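Local structure of uncharacterized protein Dfer_1899 (Dyadobacter fermentans, 5HX0) at residues 99-102 and 108-111; 384-387 and 391-394; 256-261 and 302-307. The protein is of unknown function but is built as a six-bladed beta-propeller of the sialidase type, and may therefore recognise or process glycans. All blocks are in the same frame, centred on the assembly; numbering follows the deposited sequence.

The three contacts sample one beta-propeller. Contact 2 is the buried one: a hairpin in the blade that unites the C-terminal strands with the N-terminal strand 42-51, held by backbone hydrogen bonds and by two side-chain amides that share an acceptor. Contact 1 lies at the surface of the adjacent blade, about 15 Å away between centres, where an Asp-box-like turn is fastened by a threonine and a tryptophan. Contact 3, partly buried and about 38 Å from contact 1 between centres, lies across the chain's centre from it. It joins a blade-to-blade connection to the loop residue just before outer strand 305-307 without a direct hydrogen bond, relying on one water and a tryptophan edge.

Contact 1 (99-102 and 108-111); sequences VSVK and TWTP
An Asp-box-like turn, the signature of BNR repeats, folds the chain back so that Thr110 meets Lys102 near the end of strand 97-103. Two hydrogen bonds join this pair. Thr110 N gives its hydrogen to Lys102 O at 2.9 Å, and Lys102 N donates to Thr110 OG1, also at 2.9 Å, with an N-H...O angle of 158°. Threonine suits the place because its hydroxyl accepts the amide hydrogen that a backbone carbonyl takes in a regular strand pair. With chi1 at 53°, OG1 sits between the backbone N and the carbonyl carbon of its own residue, and is thereby turned to the strand. The carbonyl of Lys102 is used a second time, by a CA-H...O contact from Trp109 CA at 3.3 Å.

Beneath the backbone, Val101 fills the angle between the two chains. Its CG2 methyl lies 3.6 Å from Trp109 CE3, the valine and indole side chains crossing at about a right angle, while CG1 rests 3.4 Å from Thr110 O. A beta-branched residue serves well here: one methyl goes to each of two neighbours. The indole packs further on Ile50, Ile71 and Leu73, so it links the turn to strands 42-51 and 71-79, the former belonging to the adjacent blade. The extended chain of Lys102 ends in a salt bridge with Glu114 on strand 114-117.

Within the turn, Asp105 OD1 accepts from Thr108 N, and Trp109 NE1 makes a weak hydrogen bond to Gly106 O. An aspartate gripping the turn and an aromatic ring laid against the sheet, between the third and fourth strands of a blade, are the marks of the Asp-box in sialidase-like propellers.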
loop_
_atom_site.group_PDB
_atom_site.type_symbol
_atom_site.label_atom_id
_atom_site.label_comp_id
_atom_site.label_asym_id
_atom_site.label_seq_id
_atom_site.Cartn_x
_atom_site.Cartn_y
_atom_site.Cartn_z
ATOM N N VAL A 99 0.143 -9.461 -0.624
ATOM C CA VAL A 99 -1.182 -9.708 -1.189
ATOM C C VAL A 99 -1.484 -11.202 -1.140
ATOM O O VAL A 99 -0.615 -12.027 -0.853
ATOM C CB VAL A 99 -1.301 -9.174 -2.640
ATOM C CG1 VAL A 99 -1.007 -7.670 -2.695
ATOM C CG2 VAL A 99 -0.375 -9.911 -3.558
ATOM N N SER A 100 -2.733 -11.554 -1.457
ATOM C CA SER A 100 -3.137 -12.956 -1.444
ATOM C C SER A 100 -4.088 -13.276 -2.587
ATOM O O SER A 100 -4.822 -12.408 -3.072
ATOM C CB SER A 100 -3.835 -13.340 -0.119
ATOM O OG SER A 100 -5.055 -12.628 -0.007
ATOM N N VAL A 101 -4.091 -14.555 -2.987
ATOM C CA VAL A 101 -5.154 -15.123 -3.805
ATOM C C VAL A 101 -5.644 -16.361 -3.072
ATOM O O VAL A 101 -4.984 -16.866 -2.159
ATOM C CB VAL A 101 -4.718 -15.466 -5.257
ATOM C CG1 VAL A 101 -4.447 -14.160 -6.070
ATOM C CG2 VAL A 101 -3.486 -16.362 -5.253
ATOM N N LYS A 102 -6.841 -16.829 -3.457
ATOM C CA LYS A 102 -7.552 -17.872 -2.713
ATOM C C LYS A 102 -8.094 -18.939 -3.657
ATOM O O LYS A 102 -8.324 -18.690 -4.845
ATOM C CB LYS A 102 -8.722 -17.278 -1.899
ATOM C CG LYS A 102 -8.275 -16.270 -0.852
ATOM C CD LYS A 102 -9.472 -15.559 -0.191
ATOM C CE LYS A 102 -8.973 -14.795 1.059
ATOM N NZ LYS A 102 -9.946 -13.840 1.679
ATOM N N THR A 108 -8.115 -23.780 -9.101
ATOM C CA THR A 108 -8.813 -22.569 -9.509
ATOM C C THR A 108 -8.545 -21.465 -8.492
ATOM O O THR A 108 -8.857 -21.629 -7.313
ATOM C CB THR A 108 -10.309 -22.875 -9.594
ATOM O OG1 THR A 108 -10.478 -23.920 -10.557
ATOM C CG2 THR A 108 -11.093 -21.638 -10.027
ATOM N N TRP A 109 -8.002 -20.335 -8.947
ATOM C CA TRP A 109 -7.580 -19.276 -8.041
ATOM C C TRP A 109 -8.302 -17.973 -8.348
ATOM O O TRP A 109 -8.559 -17.656 -9.510
ATOM C CB TRP A 109 -6.068 -19.069 -8.132
ATOM C CG TRP A 109 -5.360 -20.270 -7.608
ATOM C CD1 TRP A 109 -5.059 -21.405 -8.292
ATOM C CD2 TRP A 109 -4.931 -20.474 -6.264
ATOM N NE1 TRP A 109 -4.437 -22.298 -7.457
ATOM C CE2 TRP A 109 -4.352 -21.751 -6.202
ATOM C CE3 TRP A 109 -4.953 -19.681 -5.109
ATOM C CZ2 TRP A 109 -3.799 -22.271 -5.025
ATOM C CZ3 TRP A 109 -4.413 -20.199 -3.940
ATOM C CH2 TRP A 109 -3.845 -21.481 -3.906
ATOM N N THR A 110 -8.587 -17.200 -7.296
ATOM C CA THR A 110 -9.173 -15.874 -7.497
ATOM C C THR A 110 -8.243 -15.022 -8.360
ATOM O O THR A 110 -7.017 -15.040 -8.161
ATOM C CB THR A 110 -9.430 -15.179 -6.161
ATOM O OG1 THR A 110 -8.221 -15.182 -5.385
ATOM C CG2 THR A 110 -10.547 -15.895 -5.394
ATOM N N PRO A 111 -8.788 -14.268 -9.349
ATOM C CA PRO A 111 -7.921 -13.546 -10.291
ATOM C C PRO A 111 -7.327 -12.256 -9.754
ATOM O O PRO A 111 -6.249 -11.865 -10.204
ATOM C CB PRO A 111 -8.856 -13.259 -11.486
ATOM C CG PRO A 111 -10.233 -13.246 -10.887
ATOM C CD PRO A 111 -10.199 -14.295 -9.793
#

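Contact 2 (384-387 and 391-394); sequences YFNV and PQHI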
loop_
_atom_site.group_PDB
_atom_site.type_symbol
_atom_site.label_atom_id
_atom_site.label_comp_id
_atom_site.label_asym_id
_atom_site.label_seq_id
_atom_site.Cartn_x
_atom_site.Cartn_y
_atom_site.Cartn_z
ATOM N N TYR A 384 7.278 -19.549 -6.620
ATOM C CA TYR A 384 7.222 -18.593 -7.712
ATOM C C TYR A 384 8.189 -19.044 -8.794
ATOM O O TYR A 384 9.063 -19.898 -8.575
ATOM C CB TYR A 384 7.473 -17.131 -7.261
ATOM C CG TYR A 384 8.925 -16.688 -7.117
ATOM C CD1 TYR A 384 9.694 -17.112 -6.040
ATOM C CD2 TYR A 384 9.507 -15.795 -8.038
ATOM C CE1 TYR A 384 11.032 -16.688 -5.880
ATOM C CE2 TYR A 384 10.854 -15.369 -7.890
ATOM C CZ TYR A 384 11.603 -15.824 -6.796
ATOM O OH TYR A 384 12.928 -15.424 -6.623
ATOM N N PHE A 385 7.956 -18.538 -10.002
ATOM C CA PHE A 385 8.551 -19.186 -11.161
ATOM C C PHE A 385 8.671 -18.189 -12.301
ATOM O O PHE A 385 8.049 -17.124 -12.295
ATOM C CB PHE A 385 7.726 -20.403 -11.611
ATOM C CG PHE A 385 8.565 -21.496 -12.205
ATOM C CD1 PHE A 385 9.387 -22.256 -11.390
ATOM C CD2 PHE A 385 8.535 -21.757 -13.576
ATOM C CE1 PHE A 385 10.179 -23.276 -11.918
ATOM C CE2 PHE A 385 9.317 -22.752 -14.125
ATOM C CZ PHE A 385 10.151 -23.518 -13.303
ATOM N N ASN A 386 9.502 -18.549 -13.276
ATOM C CA ASN A 386 9.549 -17.860 -14.556
ATOM C C ASN A 386 10.023 -18.873 -15.587
ATOM O O ASN A 386 10.858 -19.734 -15.286
ATOM C CB ASN A 386 10.480 -16.638 -14.583
ATOM C CG ASN A 386 11.949 -17.024 -14.590
ATOM O OD1 ASN A 386 12.552 -17.192 -15.653
ATOM N ND2 ASN A 386 12.532 -17.203 -13.392
ATOM N N VAL A 387 9.458 -18.771 -16.785
ATOM C CA VAL A 387 9.930 -19.488 -17.969
ATOM C C VAL A 387 10.630 -18.473 -18.873
ATOM O O VAL A 387 10.490 -17.259 -18.652
ATOM C CB VAL A 387 8.765 -20.196 -18.685
ATOM C CG1 VAL A 387 8.147 -21.250 -17.801
ATOM C CG2 VAL A 387 7.710 -19.195 -19.137
ATOM N N PRO A 391 7.269 -13.386 -17.088
ATOM C CA PRO A 391 7.345 -12.682 -15.798
ATOM C C PRO A 391 7.475 -13.623 -14.600
ATOM O O PRO A 391 7.195 -14.823 -14.669
ATOM C CB PRO A 391 6.003 -11.956 -15.738
ATOM C CG PRO A 391 5.060 -12.905 -16.479
ATOM C CD PRO A 391 5.888 -13.509 -17.591
ATOM N N GLN A 392 7.889 -13.044 -13.473
ATOM C CA GLN A 392 7.847 -13.765 -12.205
ATOM C C GLN A 392 6.389 -13.915 -11.763
ATOM O O GLN A 392 5.679 -12.919 -11.584
ATOM C CB GLN A 392 8.659 -13.020 -11.144
ATOM C CG GLN A 392 10.131 -13.406 -11.097
ATOM C CD GLN A 392 10.879 -13.061 -12.377
ATOM O OE1 GLN A 392 10.593 -12.055 -13.022
ATOM N NE2 GLN A 392 11.843 -13.902 -12.755
ATOM N N HIS A 393 5.935 -15.156 -11.609
ATOM C CA HIS A 393 4.544 -15.445 -11.277
ATOM C C HIS A 393 4.498 -16.530 -10.202
ATOM O O HIS A 393 5.491 -17.225 -9.940
ATOM C CB HIS A 393 3.757 -15.870 -12.542
ATOM C CG HIS A 393 4.266 -17.123 -13.196
ATOM N ND1 HIS A 393 5.367 -17.143 -14.030
ATOM C CD2 HIS A 393 3.818 -18.400 -13.139
ATOM C CE1 HIS A 393 5.576 -18.379 -14.454
ATOM N NE2 HIS A 393 4.661 -19.165 -13.912
ATOM N N ILE A 394 3.333 -16.687 -9.577
ATOM C CA ILE A 394 3.109 -17.790 -8.640
ATOM C C ILE A 394 2.607 -19.007 -9.418
ATOM O O ILE A 394 1.703 -18.903 -10.249
ATOM C CB ILE A 394 2.104 -17.394 -7.543
ATOM C CG1 ILE A 394 2.409 -15.964 -7.009
ATOM C CG2 ILE A 394 2.091 -18.466 -6.418
ATOM C CD1 ILE A 394 3.845 -15.797 -6.449
HETATM O O HOH W 1 7.277 -16.780 -16.635
#
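Tyr384 and Gln392 run side by side and point the same way, the flat ring and the amide inclined by 61°. It is the aliphatic part of the glutamine that touches: CG comes up to the ring's edge, in its plane, 3.8 Å from Tyr384 CE2. The chain of Gln392 then bends, carrying its amide on toward Asn386, which lies alongside with its own amide plane at a clear tilt. Gln392 NE2 and Asn386 ND2 stand 3.4 Å apart, two donors that do not bond each other; both deliver hydrogens to the backbone oxygen of Asp365. That shared acceptor probably accounts for the close approach, and an amide suits each position because it can donate there without bringing a charge. Tyr384 OH bonds the side chain of the same Asp365.

The backbones beneath form the end of an antiparallel hairpin, strands 378-385 and 393-401, the middle pair of a four-stranded propeller blade. Phe385 and His393 form a hydrogen-bonded pair at this end of the hairpin: Phe385 N gives to His393 O at 2.8 Å and His393 N to Phe385 O at 3.0 Å. At the next pair, Tyr384 CB meets Ile394 CD1 at 3.9 Å, an apolar touch on the tyrosine's side of the sheet.

On the other side His393 turns its ring edge to Pro391 O while the ring lies close to Phe385. A chi1 of 62° swings the imidazole back toward Pro391, and ND1 donates to Pro391 O at 3.0 Å, nearly straight at 174° and with the oxygen in the ring plane. This bond fixes the rotation of the imidazole, whose NE2 lies 4.0 Å from Phe385 CB. Pro391 O also receives a hydrogen from water 1, which in turn accepts from Val387 N 3.0 Å away, so a single solvent molecule links the two chains where the connecting loop leaves and re-enters the hairpin.

Contact 3 (256-261 and 302-307); sequences AVDEKV and TAWEKM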
loop_
_atom_site.group_PDB
_atom_site.type_symbol
_atom_site.label_atom_id
_atom_site.label_comp_id
_atom_site.label_asym_id
_atom_site.label_seq_id
_atom_site.Cartn_x
_atom_site.Cartn_y
_atom_site.Cartn_z
ATOM N N ALA A 256 22.421 -22.031 14.269
ATOM C CA ALA A 256 23.535 -22.355 13.385
ATOM C C ALA A 256 24.405 -21.116 13.267
ATOM O O ALA A 256 23.919 -20.052 12.871
ATOM C CB ALA A 256 23.062 -22.810 12.000
ATOM N N VAL A 257 25.675 -21.255 13.644
ATOM C CA VAL A 257 26.652 -20.166 13.623
ATOM C C VAL A 257 27.975 -20.745 13.144
ATOM O O VAL A 257 28.374 -21.840 13.562
ATOM C CB VAL A 257 26.837 -19.509 15.014
ATOM C CG1 VAL A 257 27.688 -18.258 14.909
ATOM C CG2 VAL A 257 25.504 -19.195 15.668
ATOM N N ASP A 258 28.658 -20.018 12.264
ATOM C CA ASP A 258 29.967 -20.442 11.796
ATOM C C ASP A 258 30.844 -19.217 11.603
ATOM O O ASP A 258 30.347 -18.119 11.365
ATOM C CB ASP A 258 29.885 -21.213 10.480
ATOM C CG ASP A 258 31.202 -21.860 10.113
ATOM O OD1 ASP A 258 31.613 -22.777 10.839
ATOM O OD2 ASP A 258 31.830 -21.444 9.125
ATOM N N GLU A 259 32.163 -19.423 11.670
ATOM C CA GLU A 259 33.087 -18.307 11.472
ATOM C C GLU A 259 33.049 -17.784 10.045
ATOM O O GLU A 259 33.273 -16.589 9.825
ATOM C CB GLU A 259 34.521 -18.716 11.825
ATOM C CG GLU A 259 34.789 -18.839 13.311
ATOM C CD GLU A 259 34.495 -17.552 14.064
ATOM O OE1 GLU A 259 34.752 -16.458 13.511
ATOM O OE2 GLU A 259 34.001 -17.637 15.211
ATOM N N LYS A 260 32.788 -18.647 9.070
ATOM C CA LYS A 260 32.788 -18.222 7.673
ATOM C C LYS A 260 31.450 -18.403 6.977
ATOM O O LYS A 260 31.042 -17.532 6.216
ATOM C CB LYS A 260 33.867 -18.981 6.885
ATOM C CG LYS A 260 35.277 -18.552 7.248
ATOM C CD LYS A 260 36.325 -19.263 6.417
ATOM C CE LYS A 260 37.713 -19.032 7.001
ATOM N NZ LYS A 260 37.810 -19.488 8.426
ATOM N N VAL A 261 30.771 -19.518 7.204
ATOM C CA VAL A 261 29.538 -19.829 6.488
ATOM C C VAL A 261 28.383 -19.031 7.093
ATOM O O VAL A 261 28.251 -18.946 8.322
ATOM C CB VAL A 261 29.268 -21.338 6.546
ATOM C CG1 VAL A 261 27.959 -21.685 5.879
ATOM C CG2 VAL A 261 30.438 -22.123 5.903
ATOM N N THR A 302 22.562 -28.982 18.630
ATOM C CA THR A 302 23.801 -29.657 18.284
ATOM C C THR A 302 24.365 -29.060 16.991
ATOM O O THR A 302 23.762 -28.187 16.361
ATOM C CB THR A 302 23.574 -31.163 18.159
ATOM O OG1 THR A 302 22.555 -31.419 17.193
ATOM C CG2 THR A 302 23.157 -31.767 19.486
ATOM N N ALA A 303 25.551 -29.524 16.601
ATOM C CA ALA A 303 26.262 -28.909 15.482
ATOM C C ALA A 303 25.455 -29.011 14.191
ATOM O O ALA A 303 24.791 -30.021 13.931
ATOM C CB ALA A 303 27.625 -29.580 15.299
ATOM N N TRP A 304 25.507 -27.961 13.373
ATOM C CA TRP A 304 24.794 -28.025 12.097
ATOM C C TRP A 304 25.502 -29.010 11.163
ATOM O O TRP A 304 26.713 -29.225 11.261
ATOM C CB TRP A 304 24.690 -26.631 11.457
ATOM C CG TRP A 304 26.024 -25.963 11.241
ATOM C CD1 TRP A 304 26.710 -25.161 12.134
ATOM C CD2 TRP A 304 26.848 -26.055 10.078
ATOM N NE1 TRP A 304 27.899 -24.747 11.581
ATOM C CE2 TRP A 304 28.011 -25.288 10.324
ATOM C CE3 TRP A 304 26.718 -26.712 8.850
ATOM C CZ2 TRP A 304 29.035 -25.159 9.380
ATOM C CZ3 TRP A 304 27.736 -26.585 7.916
ATOM C CH2 TRP A 304 28.877 -25.808 8.187
ATOM N N GLU A 305 24.731 -29.640 10.267
ATOM C CA GLU A 305 25.257 -30.635 9.326
ATOM C C GLU A 305 24.844 -30.297 7.901
ATOM O O GLU A 305 23.742 -29.796 7.666
ATOM C CB GLU A 305 24.722 -32.053 9.585
ATOM C CG GLU A 305 24.921 -32.639 10.951
ATOM C CD GLU A 305 24.210 -33.992 11.078
ATOM O OE1 GLU A 305 24.134 -34.723 10.064
ATOM O OE2 GLU A 305 23.712 -34.313 12.181
ATOM N N LYS A 306 25.695 -30.656 6.941
ATOM C CA LYS A 306 25.251 -30.674 5.546
ATOM C C LYS A 306 24.273 -31.825 5.327
ATOM O O LYS A 306 24.526 -32.961 5.755
ATOM C CB LYS A 306 26.439 -30.830 4.595
ATOM C CG LYS A 306 27.495 -29.753 4.705
ATOM C CD LYS A 306 28.637 -30.053 3.769
ATOM C CE LYS A 306 29.955 -29.800 4.467
ATOM N NZ LYS A 306 31.091 -30.134 3.592
HETATM N N MSE A 307 23.172 -31.548 4.645
HETATM C CA MSE A 307 22.234 -32.621 4.318
HETATM C C MSE A 307 22.691 -33.460 3.132
HETATM O O MSE A 307 22.217 -34.586 2.948
HETATM C CB MSE A 307 20.839 -32.049 4.070
HETATM C CG MSE A 307 20.184 -31.684 5.385
HETATM SE SE MSE A 307 18.254 -31.467 5.219
HETATM C CE MSE A 307 18.359 -29.752 4.346
HETATM O O HOH W 2 30.244 -23.934 12.904
#
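Trp304 turns the edge of its indole to Val257 and Asp258, and a water fills the polar part of the join between a propeller's blade-to-blade connection and the loop that leads into outer strand 305-307. Trp304 NE1 donates to water 2 at 2.8 Å. The water passes its own hydrogens to Val257 O at 2.9 Å and to Asp258 OD1 at 2.7 Å, so three bonds hold it. Tryptophan fits this role, since one side chain offers both a polar N-H and a broad apolar surface.

Asp258 OD1 also lies in the plane of the indole, 3.8 Å from Trp304 CZ2, with the carboxylate and ring planes 85° apart. At the other end of the side chain the touch is apolar: Trp304 CB is 4.2 Å from the methyl CB of Ala256, a small residue that admits the indole's stem beside the end of strand 250-256.

A chi1 of 57° turns the indole of Trp304 toward 256-261. In the next shell Phe263 meets the ring edge-to-face, and Cys290 and Leu285 pack against it. Phe263 lies on strand 262-270, the first strand of the same blade that ends in strand 305-307; the loop 256-261 thus enters this blade and is met there by the residue that comes just before its outermost strand, just past a classic Asp-box turn.

The carboxylate is positioned in turn by its own loop. Asp258 forms an Asx turn, OD2 accepting from Lys260 N at 3.0 Å from above the carboxylate plane. This oxygen takes a second hydrogen from Val261 N at 2.9 Å, through its anti lone pair, in an almost straight bond of 177°.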